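Local coordinates for protein 3',5'-cyclic-nucleotide phosphodiesterase 1 (Saccharomyces cerevisiae, PDB 4OJV) that is a two-zinc member of the class-II cyclic-nucleotide phosphodiesterase family, built on a fold of the metallo-hydrolase type with two mixed beta sheets, at residues Y69-D72 / R73-I76; C190-K194 / E195-C199; L256-E259 / F260-V264. All blocks are in the same frame, centred on the assembly; numbering follows the deposited sequence.

Contact 1: Y69-D72 / R73-I76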
ATOM      1  N   TYR A  69     -15.408  -6.329  12.437  1.00 12.51           N
ATOM      2  CA  TYR A  69     -16.808  -5.939  12.517  1.00 12.15           C
ATOM      3  C   TYR A  69     -17.399  -6.473  13.824  1.00 12.85           C
ATOM      4  O   TYR A  69     -16.969  -6.056  14.895  1.00 13.39           O
ATOM      5  CB  TYR A  69     -17.575  -6.377  11.270  1.00 12.24           C
ATOM      6  CG  TYR A  69     -17.085  -5.660  10.023  1.00 11.19           C
ATOM      7  CD1 TYR A  69     -15.953  -6.102   9.324  1.00 11.78           C
ATOM      8  CD2 TYR A  69     -17.750  -4.533   9.546  1.00 11.54           C
ATOM      9  CE1 TYR A  69     -15.496  -5.446   8.189  1.00 12.42           C
ATOM     10  CE2 TYR A  69     -17.296  -3.861   8.410  1.00 11.74           C
ATOM     11  CZ  TYR A  69     -16.169  -4.327   7.738  1.00 11.48           C
ATOM     12  OH  TYR A  69     -15.726  -3.673   6.592  1.00 12.93           O
ATOM     13  N   GLU A  70     -18.346  -7.400  13.766  1.00 11.85           N
ATOM     14  CA  GLU A  70     -18.887  -7.985  15.001  1.00 12.90           C
ATOM     15  C   GLU A  70     -17.767  -8.503  15.904  1.00 13.11           C
ATOM     16  O   GLU A  70     -17.848  -8.370  17.129  1.00 15.39           O
ATOM     17  CB  GLU A  70     -19.910  -9.067  14.676  1.00 12.86           C
ATOM     18  CG  GLU A  70     -21.182  -8.486  14.075  1.00 13.40           C
ATOM     19  CD  GLU A  70     -22.073  -9.527  13.443  1.00 14.59           C
ATOM     20  OE1 GLU A  70     -21.578 -10.339  12.640  1.00 15.01           O
ATOM     21  OE2 GLU A  70     -23.284  -9.527  13.750  1.00 15.88           O
ATOM     22  N   HIS A  71     -16.723  -9.084  15.308  1.00 12.78           N
ATOM     23  CA  HIS A  71     -15.511  -9.456  16.042  1.00 13.10           C
ATOM     24  C   HIS A  71     -14.297  -9.022  15.273  1.00 13.43           C
ATOM     25  O   HIS A  71     -14.318  -8.942  14.043  1.00 13.54           O
ATOM     26  CB  HIS A  71     -15.417 -10.963  16.258  1.00 14.79           C
ATOM     27  CG  HIS A  71     -16.623 -11.557  16.926  1.00 15.64           C
ATOM     28  ND1 HIS A  71     -17.670 -12.036  16.227  1.00 15.48           N
ATOM     29  CD2 HIS A  71     -16.930 -11.728  18.268  1.00 18.03           C
ATOM     30  CE1 HIS A  71     -18.595 -12.499  17.083  1.00 17.25           C
ATOM     31  NE2 HIS A  71     -18.142 -12.307  18.328  1.00 18.99           N
ATOM     32  N   ASP A  72     -13.204  -8.783  15.980  1.00 12.92           N
ATOM     33  CA  ASP A  72     -11.961  -8.452  15.306  1.00 12.76           C
ATOM     34  C   ASP A  72     -11.401  -9.641  14.518  1.00 13.23           C
ATOM     35  O   ASP A  72     -10.718  -9.450  13.508  1.00 14.73           O
ATOM     36  CB  ASP A  72     -10.941  -7.900  16.303  1.00 14.49           C
ATOM     37  CG  ASP A  72     -11.260  -6.483  16.740  1.00 15.31           C
ATOM     38  OD1 ASP A  72     -12.045  -5.781  16.060  1.00 15.37           O
ATOM     39  OD2 ASP A  72     -10.703  -6.046  17.761  1.00 19.50           O
ATOM     40  N   ARG A  73     -11.690 -10.858  14.972  1.00 13.62           N
ATOM     41  CA  ARG A  73     -11.309 -12.072  14.260  1.00 14.94           C
ATOM     42  C   ARG A  73     -12.498 -13.022  14.196  1.00 14.40           C
ATOM     43  O   ARG A  73     -13.279 -13.115  15.146  1.00 16.48           O
ATOM     44  CB  ARG A  73     -10.115 -12.755  14.931  1.00 19.01           C
ATOM     45  CG  ARG A  73      -8.813 -11.968  14.822  1.00 23.13           C
ATOM     46  CD  ARG A  73      -7.616 -12.760  15.334  1.00 28.10           C
ATOM     47  NE  ARG A  73      -7.891 -13.443  16.598  1.00 33.99           N
ATOM     48  CZ  ARG A  73      -7.790 -12.892  17.806  1.00 38.34           C
ATOM     49  NH1 ARG A  73      -7.419 -11.624  17.947  1.00 41.15           N
ATOM     50  NH2 ARG A  73      -8.065 -13.617  18.882  1.00 41.66           N
ATOM     51  N   GLU A  74     -12.633 -13.722  13.073  1.00 13.76           N
ATOM     52  CA  GLU A  74     -13.745 -14.639  12.824  1.00 13.45           C
ATOM     53  C   GLU A  74     -13.275 -15.997  12.341  1.00 13.84           C
ATOM     54  O   GLU A  74     -12.288 -16.085  11.615  1.00 14.40           O
ATOM     55  CB  GLU A  74     -14.695 -14.068  11.769  1.00 12.96           C
ATOM     56  CG  GLU A  74     -15.493 -12.857  12.209  1.00 13.42           C
ATOM     57  CD  GLU A  74     -16.609 -13.177  13.181  1.00 14.01           C
ATOM     58  OE1 GLU A  74     -16.806 -14.362  13.524  1.00 17.66           O
ATOM     59  OE2 GLU A  74     -17.277 -12.219  13.597  1.00 13.77           O
ATOM     60  N   PRO A  75     -14.007 -17.061  12.700  1.00 13.98           N
ATOM     61  CA  PRO A  75     -13.711 -18.395  12.179  1.00 14.26           C
ATOM     62  C   PRO A  75     -13.603 -18.429  10.654  1.00 14.22           C
ATOM     63  O   PRO A  75     -14.483 -17.935   9.945  1.00 14.04           O
ATOM     64  CB  PRO A  75     -14.901 -19.225  12.671  1.00 14.98           C
ATOM     65  CG  PRO A  75     -15.267 -18.575  13.965  1.00 15.73           C
ATOM     66  CD  PRO A  75     -15.075 -17.099  13.724  1.00 14.10           C
ATOM     67  N   ILE A  76     -12.523 -19.036  10.164  1.00 14.30           N
ATOM     68  CA  ILE A  76     -12.278 -19.128   8.729  1.00 14.91           C
ATOM     69  C   ILE A  76     -13.444 -19.763   7.968  1.00 14.13           C
ATOM     70  O   ILE A  76     -13.824 -19.311   6.886  1.00 14.40           O
ATOM     71  CB  ILE A  76     -10.953 -19.873   8.421  1.00 16.54           C
ATOM     72  CG1 ILE A  76     -10.666 -19.828   6.917  1.00 18.75           C
ATOM     73  CG2 ILE A  76     -10.972 -21.310   8.942  1.00 17.06           C
ATOM     74  CD1 ILE A  76      -9.345 -20.433   6.505  1.00 20.52           C
TER
HETATM   75  O   HOH W   1     -17.031  -9.842  12.395  1.00 12.45           O
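From H71 to E74 the backbone runs extended at H71, takes a helix-like kink at D72 and is extended again at R73 and E74, a path that swings two side chains three residues apart onto the same side. The setting is the loop that joins strand 64-66 to strand 73-75, a two-stranded antiparallel pair, in which E74 exchanges backbone hydrogen bonds with V65. What the kink makes possible is a His-carboxylate pair. H71 ND1 donates to E74 OE2 over 2.7 Å, and the N-H points at the oxygen with an angle of 159°. The oxygen lies at the edge of the imidazole, close to its plane, but the carboxylate is turned almost square to the ring, the planes 81° apart, and so the ring meets OE2 from above the carboxylate plane. E74 arrives there because its chain folds at the second torsion (chi2 -73°), which bends the carboxylate back toward the loop it has just left. H71 CB lies 3.2 Å from R73 O, so the root of the side chain also touches the incoming strand. The pair joins a buried acid to an exposed imidazole, linking the loop side chain to the strand. D72 turns elsewhere, its OD1 bonded to T110 OG1 of the second subunit, and the loop is thereby part of the dimer contact. E70 OE1, itself in a long, weak ion pair with R334, lies 4.8 Å from E74 OE2; this second negative charge could favour a protonated imidazole. OE2 has a second donor, since a water gives it a hydrogen bond of 2.7 Å and at the same time accepts one from the backbone N of H71 at 3.0 Å.

Contact 2: C190-K194 / E195-C199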
ATOM      1  N   CYS A 190       2.819  -5.529 -23.958  1.00 15.06           N
ATOM      2  CA  CYS A 190       1.400  -5.588 -24.282  1.00 15.75           C
ATOM      3  C   CYS A 190       0.963  -6.974 -24.727  1.00 14.88           C
ATOM      4  O   CYS A 190       1.741  -7.743 -25.303  1.00 18.27           O
ATOM      5  CB  CYS A 190       1.039  -4.566 -25.362  1.00 19.76           C
ATOM      6  SG  CYS A 190       0.747  -2.886 -24.757  1.00 23.53           S
ATOM      7  N   LEU A 191      -0.300  -7.270 -24.440  1.00 14.13           N
ATOM      8  CA  LEU A 191      -0.987  -8.451 -24.922  1.00 14.87           C
ATOM      9  C   LEU A 191      -2.078  -8.008 -25.886  1.00 15.95           C
ATOM     10  O   LEU A 191      -2.614  -6.904 -25.769  1.00 17.00           O
ATOM     11  CB  LEU A 191      -1.634  -9.197 -23.756  1.00 15.05           C
ATOM     12  CG  LEU A 191      -0.702  -9.803 -22.711  1.00 16.05           C
ATOM     13  CD1 LEU A 191      -1.502 -10.162 -21.462  1.00 17.50           C
ATOM     14  CD2 LEU A 191       0.029 -11.020 -23.261  1.00 18.15           C
ATOM     15  N   ASN A 192      -2.410  -8.889 -26.823  1.00 16.79           N
ATOM     16  CA  ASN A 192      -3.549  -8.692 -27.711  1.00 18.56           C
ATOM     17  C   ASN A 192      -4.800  -9.304 -27.101  1.00 16.37           C
ATOM     18  O   ASN A 192      -4.757 -10.437 -26.616  1.00 17.75           O
ATOM     19  CB  ASN A 192      -3.293  -9.334 -29.076  1.00 20.87           C
ATOM     20  CG  ASN A 192      -2.140  -8.691 -29.819  1.00 23.97           C
ATOM     21  OD1 ASN A 192      -1.988  -7.469 -29.822  1.00 27.77           O
ATOM     22  ND2 ASN A 192      -1.323  -9.515 -30.460  1.00 29.53           N
ATOM     23  N   PRO A 193      -5.927  -8.573 -27.143  1.00 16.49           N
ATOM     24  CA  PRO A 193      -7.156  -9.108 -26.573  1.00 16.38           C
ATOM     25  C   PRO A 193      -7.672 -10.330 -27.343  1.00 17.69           C
ATOM     26  O   PRO A 193      -7.545 -10.397 -28.581  1.00 18.93           O
ATOM     27  CB  PRO A 193      -8.140  -7.936 -26.691  1.00 18.19           C
ATOM     28  CG  PRO A 193      -7.631  -7.135 -27.837  1.00 21.53           C
ATOM     29  CD  PRO A 193      -6.135  -7.252 -27.765  1.00 18.70           C
ATOM     30  N   LYS A 194      -8.247 -11.279 -26.606  1.00 18.18           N
ATOM     31  CA  LYS A 194      -8.899 -12.477 -27.163  1.00 18.03           C
ATOM     32  C   LYS A 194      -7.937 -13.493 -27.783  1.00 19.88           C
ATOM     33  O   LYS A 194      -8.380 -14.505 -28.324  1.00 24.43           O
ATOM     34  CB  LYS A 194      -9.983 -12.101 -28.188  1.00 19.37           C
ATOM     35  CG  LYS A 194     -10.950 -11.023 -27.730  1.00 19.61           C
ATOM     36  CD  LYS A 194     -12.028 -10.769 -28.777  1.00 23.49           C
ATOM     37  CE  LYS A 194     -12.578  -9.358 -28.672  1.00 25.13           C
ATOM     38  NZ  LYS A 194     -13.239  -9.095 -27.363  1.00 32.09           N
ATOM     39  N   GLU A 195      -6.636 -13.226 -27.707  1.00 19.05           N
ATOM     40  CA  GLU A 195      -5.625 -14.062 -28.352  1.00 21.52           C
ATOM     41  C   GLU A 195      -4.968 -14.987 -27.341  1.00 22.21           C
ATOM     42  O   GLU A 195      -4.616 -14.565 -26.232  1.00 20.28           O
ATOM     43  CB  GLU A 195      -4.575 -13.173 -29.019  1.00 24.52           C
ATOM     44  CG  GLU A 195      -3.616 -13.884 -29.963  1.00 29.16           C
ATOM     45  CD  GLU A 195      -2.575 -12.939 -30.532  1.00 35.51           C
ATOM     46  OE1 GLU A 195      -1.575 -12.658 -29.838  1.00 35.70           O
ATOM     47  OE2 GLU A 195      -2.757 -12.474 -31.676  1.00 43.14           O
ATOM     48  N   VAL A 196      -4.823 -16.251 -27.729  1.00 21.92           N
ATOM     49  CA  VAL A 196      -4.157 -17.245 -26.904  1.00 21.41           C
ATOM     50  C   VAL A 196      -2.669 -16.958 -26.954  1.00 22.15           C
ATOM     51  O   VAL A 196      -2.026 -17.076 -28.006  1.00 26.08           O
ATOM     52  CB  VAL A 196      -4.447 -18.693 -27.373  1.00 22.85           C
ATOM     53  CG1 VAL A 196      -3.681 -19.701 -26.528  1.00 24.71           C
ATOM     54  CG2 VAL A 196      -5.938 -18.989 -27.321  1.00 24.46           C
ATOM     55  N   GLN A 197      -2.137 -16.548 -25.812  1.00 22.00           N
ATOM     56  CA  GLN A 197      -0.735 -16.220 -25.692  1.00 22.33           C
ATOM     57  C   GLN A 197      -0.076 -17.196 -24.708  1.00 20.67           C
ATOM     58  O   GLN A 197      -0.770 -17.913 -23.982  1.00 22.85           O
ATOM     59  CB  GLN A 197      -0.602 -14.721 -25.362  1.00 24.91           C
ATOM     60  CG  GLN A 197      -0.936 -13.865 -26.597  1.00 25.82           C
ATOM     61  CD  GLN A 197      -1.636 -12.529 -26.323  1.00 23.02           C
ATOM     62  OE1 GLN A 197      -2.749 -12.468 -25.766  1.00 22.04           O
ATOM     63  NE2 GLN A 197      -1.001 -11.448 -26.764  1.00 19.09           N
ATOM     64  N   LYS A 198       1.244 -17.297 -24.723  1.00 24.00           N
ATOM     65  CA  LYS A 198       1.904 -18.307 -23.900  1.00 24.49           C
ATOM     66  C   LYS A 198       2.530 -17.694 -22.662  1.00 24.31           C
ATOM     67  O   LYS A 198       3.103 -16.602 -22.719  1.00 24.66           O
ATOM     68  CB  LYS A 198       2.964 -19.071 -24.703  1.00 27.56           C
ATOM     69  CG  LYS A 198       2.481 -19.644 -26.032  1.00 29.07           C
ATOM     70  CD  LYS A 198       1.427 -20.726 -25.842  1.00 31.45           C
ATOM     71  CE  LYS A 198       0.808 -21.142 -27.167  1.00 33.21           C
ATOM     72  NZ  LYS A 198      -0.349 -22.062 -26.984  1.00 28.66           N
ATOM     73  N   CYS A 199       2.399 -18.392 -21.538  1.00 21.30           N
ATOM     74  CA  CYS A 199       3.148 -18.036 -20.340  1.00 19.65           C
ATOM     75  C   CYS A 199       4.615 -18.395 -20.558  1.00 20.68           C
ATOM     76  O   CYS A 199       4.935 -19.293 -21.345  1.00 21.63           O
ATOM     77  CB  CYS A 199       2.605 -18.753 -19.107  1.00 19.46           C
ATOM     78  SG  CYS A 199       0.964 -18.209 -18.566  1.00 19.85           S
TER
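N192 and E195 are the first and last residues of a type II beta turn, with P193 and K194 at its corners and K194 in the left-handed conformation (phi 70°) that this turn uses at its third position. Their side chains run side by side and point the same way, linking the two ends of the turn. N192 ND2 donates to E195 OE1 over 3.2 Å along a nearly straight path of 165°. The acceptor lies close to the amide plane of N192, whereas the carboxylate stands almost perpendicular to that plane, and the nitrogen comes to OE1 from above it. E195 reaches this place by setting CG opposite its own backbone N (chi1 -168°) and stretching its chain beyond it, while its CB stays 3.6 Å from N192 O. Two residues on, the side chain of Q197 reaches back toward the turn, and L191 CD2 packs against its flat amide group, 3.8 Å from Q197 CD. The N192-E195 link lies at the surface, while L191 is buried against Y125 of strand 121-125 and Y228 of strand 222-232. Strand 186-190, at one end of the eight-stranded sheet, thus passes through this turn to strand 197-198, which begins the seven-stranded sheet beside strand 204-215; Q197 is backbone-bonded to V206 in that strand pair, and K194, still in the turn, to P208.

Contact 3: L256-E259 / F260-V264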
ATOM      1  N   LEU A 256     -19.163  -6.789 -23.785  1.00 17.55           N
ATOM      2  CA  LEU A 256     -17.884  -7.421 -23.481  1.00 16.52           C
ATOM      3  C   LEU A 256     -18.029  -8.661 -22.610  1.00 15.66           C
ATOM      4  O   LEU A 256     -17.359  -9.663 -22.858  1.00 15.50           O
ATOM      5  CB  LEU A 256     -16.930  -6.416 -22.837  1.00 16.47           C
ATOM      6  CG  LEU A 256     -16.457  -5.250 -23.717  1.00 16.38           C
ATOM      7  CD1 LEU A 256     -15.596  -4.281 -22.924  1.00 17.70           C
ATOM      8  CD2 LEU A 256     -15.711  -5.733 -24.953  1.00 18.64           C
ATOM      9  N   LEU A 257     -18.908  -8.606 -21.611  1.00 15.32           N
ATOM     10  CA  LEU A 257     -19.146  -9.772 -20.763  1.00 16.23           C
ATOM     11  C   LEU A 257     -19.809 -10.924 -21.517  1.00 16.26           C
ATOM     12  O   LEU A 257     -19.414 -12.068 -21.345  1.00 16.22           O
ATOM     13  CB  LEU A 257     -19.927  -9.399 -19.502  1.00 15.76           C
ATOM     14  CG  LEU A 257     -19.073  -8.675 -18.451  1.00 15.64           C
ATOM     15  CD1 LEU A 257     -19.952  -7.995 -17.419  1.00 17.55           C
ATOM     16  CD2 LEU A 257     -18.079  -9.616 -17.775  1.00 17.10           C
ATOM     17  N   GLU A 258     -20.800 -10.623 -22.359  1.00 16.86           N
ATOM     18  CA  GLU A 258     -21.407 -11.653 -23.195  1.00 18.52           C
ATOM     19  C   GLU A 258     -20.366 -12.331 -24.085  1.00 17.24           C
ATOM     20  O   GLU A 258     -20.364 -13.554 -24.200  1.00 18.39           O
ATOM     21  CB  GLU A 258     -22.555 -11.076 -24.026  1.00 20.96           C
ATOM     22  CG  GLU A 258     -23.417 -12.120 -24.727  1.00 24.87           C
ATOM     23  CD  GLU A 258     -24.663 -11.520 -25.346  1.00 30.70           C
ATOM     24  OE1 GLU A 258     -24.554 -10.487 -26.048  1.00 34.50           O
ATOM     25  OE2 GLU A 258     -25.756 -12.084 -25.133  1.00 36.43           O
ATOM     26  N   GLU A 259     -19.484 -11.539 -24.696  1.00 16.85           N
ATOM     27  CA  GLU A 259     -18.374 -12.075 -25.485  1.00 18.21           C
ATOM     28  C   GLU A 259     -17.521 -13.014 -24.633  1.00 16.72           C
ATOM     29  O   GLU A 259     -17.150 -14.105 -25.071  1.00 17.04           O
ATOM     30  CB  GLU A 259     -17.495 -10.952 -26.039  1.00 20.69           C
ATOM     31  CG  GLU A 259     -18.152 -10.069 -27.088  1.00 24.10           C
ATOM     32  CD  GLU A 259     -17.241  -8.953 -27.560  1.00 28.00           C
ATOM     33  OE1 GLU A 259     -16.004  -9.130 -27.531  1.00 28.33           O
ATOM     34  OE2 GLU A 259     -17.765  -7.897 -27.967  1.00 33.52           O
ATOM     35  N   PHE A 260     -17.218 -12.592 -23.407  1.00 15.14           N
ATOM     36  CA  PHE A 260     -16.391 -13.398 -22.532  1.00 14.25           C
ATOM     37  C   PHE A 260     -17.056 -14.725 -22.157  1.00 13.79           C
ATOM     38  O   PHE A 260     -16.445 -15.792 -22.311  1.00 14.06           O
ATOM     39  CB  PHE A 260     -15.990 -12.635 -21.269  1.00 13.92           C
ATOM     40  CG  PHE A 260     -15.104 -13.442 -20.373  1.00 12.81           C
ATOM     41  CD1 PHE A 260     -13.763 -13.623 -20.710  1.00 12.79           C
ATOM     42  CD2 PHE A 260     -15.606 -14.088 -19.251  1.00 13.31           C
ATOM     43  CE1 PHE A 260     -12.932 -14.401 -19.921  1.00 12.20           C
ATOM     44  CE2 PHE A 260     -14.783 -14.868 -18.461  1.00 13.40           C
ATOM     45  CZ  PHE A 260     -13.449 -15.026 -18.799  1.00 13.20           C
ATOM     46  N   TRP A 261     -18.293 -14.670 -21.658  1.00 14.18           N
ATOM     47  CA  TRP A 261     -18.962 -15.899 -21.234  1.00 14.87           C
ATOM     48  C   TRP A 261     -19.192 -16.831 -22.387  1.00 15.71           C
ATOM     49  O   TRP A 261     -19.113 -18.044 -22.219  1.00 15.59           O
ATOM     50  CB  TRP A 261     -20.281 -15.629 -20.518  1.00 14.74           C
ATOM     51  CG  TRP A 261     -20.181 -14.716 -19.322  1.00 14.40           C
ATOM     52  CD1 TRP A 261     -20.911 -13.557 -19.090  1.00 15.61           C
ATOM     53  CD2 TRP A 261     -19.310 -14.866 -18.147  1.00 14.40           C
ATOM     54  NE1 TRP A 261     -20.557 -12.987 -17.889  1.00 15.42           N
ATOM     55  CE2 TRP A 261     -19.603 -13.724 -17.275  1.00 14.35           C
ATOM     56  CE3 TRP A 261     -18.358 -15.799 -17.742  1.00 14.72           C
ATOM     57  CZ2 TRP A 261     -18.953 -13.540 -16.061  1.00 16.07           C
ATOM     58  CZ3 TRP A 261     -17.712 -15.604 -16.514  1.00 15.46           C
ATOM     59  CH2 TRP A 261     -18.000 -14.496 -15.700  1.00 15.70           C
ATOM     60  N   SER A 262     -19.471 -16.266 -23.561  1.00 15.97           N
ATOM     61  CA  SER A 262     -19.646 -17.071 -24.772  1.00 16.37           C
ATOM     62  C   SER A 262     -18.360 -17.816 -25.112  1.00 16.62           C
ATOM     63  O   SER A 262     -18.388 -19.006 -25.432  1.00 18.15           O
ATOM     64  CB  SER A 262     -20.091 -16.201 -25.946  1.00 18.80           C
ATOM     65  OG  SER A 262     -21.379 -15.656 -25.713  1.00 24.47           O
ATOM     66  N   TYR A 263     -17.227 -17.125 -25.012  1.00 16.46           N
ATOM     67  CA  TYR A 263     -15.933 -17.748 -25.271  1.00 15.33           C
ATOM     68  C   TYR A 263     -15.663 -18.887 -24.287  1.00 15.95           C
ATOM     69  O   TYR A 263     -15.224 -19.971 -24.682  1.00 16.56           O
ATOM     70  CB  TYR A 263     -14.815 -16.703 -25.199  1.00 16.56           C
ATOM     71  CG  TYR A 263     -13.450 -17.219 -25.600  1.00 16.37           C
ATOM     72  CD1 TYR A 263     -12.650 -17.913 -24.695  1.00 15.88           C
ATOM     73  CD2 TYR A 263     -12.950 -16.998 -26.883  1.00 18.40           C
ATOM     74  CE1 TYR A 263     -11.400 -18.387 -25.055  1.00 16.20           C
ATOM     75  CE2 TYR A 263     -11.697 -17.468 -27.254  1.00 18.87           C
ATOM     76  CZ  TYR A 263     -10.925 -18.158 -26.336  1.00 17.09           C
ATOM     77  OH  TYR A 263      -9.680 -18.626 -26.697  1.00 19.49           O
ATOM     78  N   VAL A 264     -15.935 -18.643 -23.005  1.00 14.31           N
ATOM     79  CA  VAL A 264     -15.742 -19.653 -21.972  1.00 14.70           C
ATOM     80  C   VAL A 264     -16.610 -20.889 -22.252  1.00 16.04           C
ATOM     81  O   VAL A 264     -16.103 -22.015 -22.274  1.00 15.75           O
ATOM     82  CB  VAL A 264     -16.027 -19.073 -20.565  1.00 14.56           C
ATOM     83  CG1 VAL A 264     -16.039 -20.162 -19.508  1.00 15.05           C
ATOM     84  CG2 VAL A 264     -15.000 -18.003 -20.212  1.00 15.02           C
TER
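Both L257 and W261 place CG beside their own backbone N (chi1 -75° and -56°), and with one helical turn between them their side chains lie alongside and point the same way. This is the i to i+4 spacing of an alpha helix. L257 CB comes within 4.3 Å of W261 CD1, and the indole is set obliquely to the carbonyl of L257, whose O lies 3.1 Å from that same CD1. W261 N donates to L257 O almost head-on, pinning the backbone from which the ring hangs. F260 takes the other course: its CG stands opposite the backbone N, which swings its ring toward the indole next door. F260 CD2 sits 3.6 Å above one face of W261, offset toward the rim, while W261 CZ3 lies at the edge of the phenyl ring, in its plane. A face of the phenyl ring is met by V264 CG2, 3.5 Å above it. The polar side of the helix has its own double grip: S262 N and S262 OG both donate to E258 O, the hydroxyl at 2.8 Å, and they come from opposite faces of the carbonyl plane. The serine hydroxyl thus folds back onto the carbonyl of the previous turn. Beyond the segments, W261 NE1 bonds to E303 OE1 and E259 OE1 pairs with K194. Helix 256-267 belongs to the beta-alpha-beta unit made with strands 238-242 and 273-279. W261 and S262 lean on L310 of helix 297-311, whereas F260 meets the rings of F209 and F227 edge-to-face, which sets the helix against strands 204-215 and 222-232.

Along the chain the three contacts follow in series; none nests in another and none crosses. Contact 1, at the hairpin of strands 64-66 and 73-75, closes a loop that meets the second subunit. It lies on the opposite side of the chain's centre from contact 2, with about 41 Å between their centres. Contact 2 closes the short turn between the two large sheets. Contact 3 lies within a helix covering the second of these, and its centre is about 16 Å from that of contact 2. These two touch: K194 NZ bridges to E259 OE1 at 2.8 Å, and V196 packs on Y263, tying the turn to the helix.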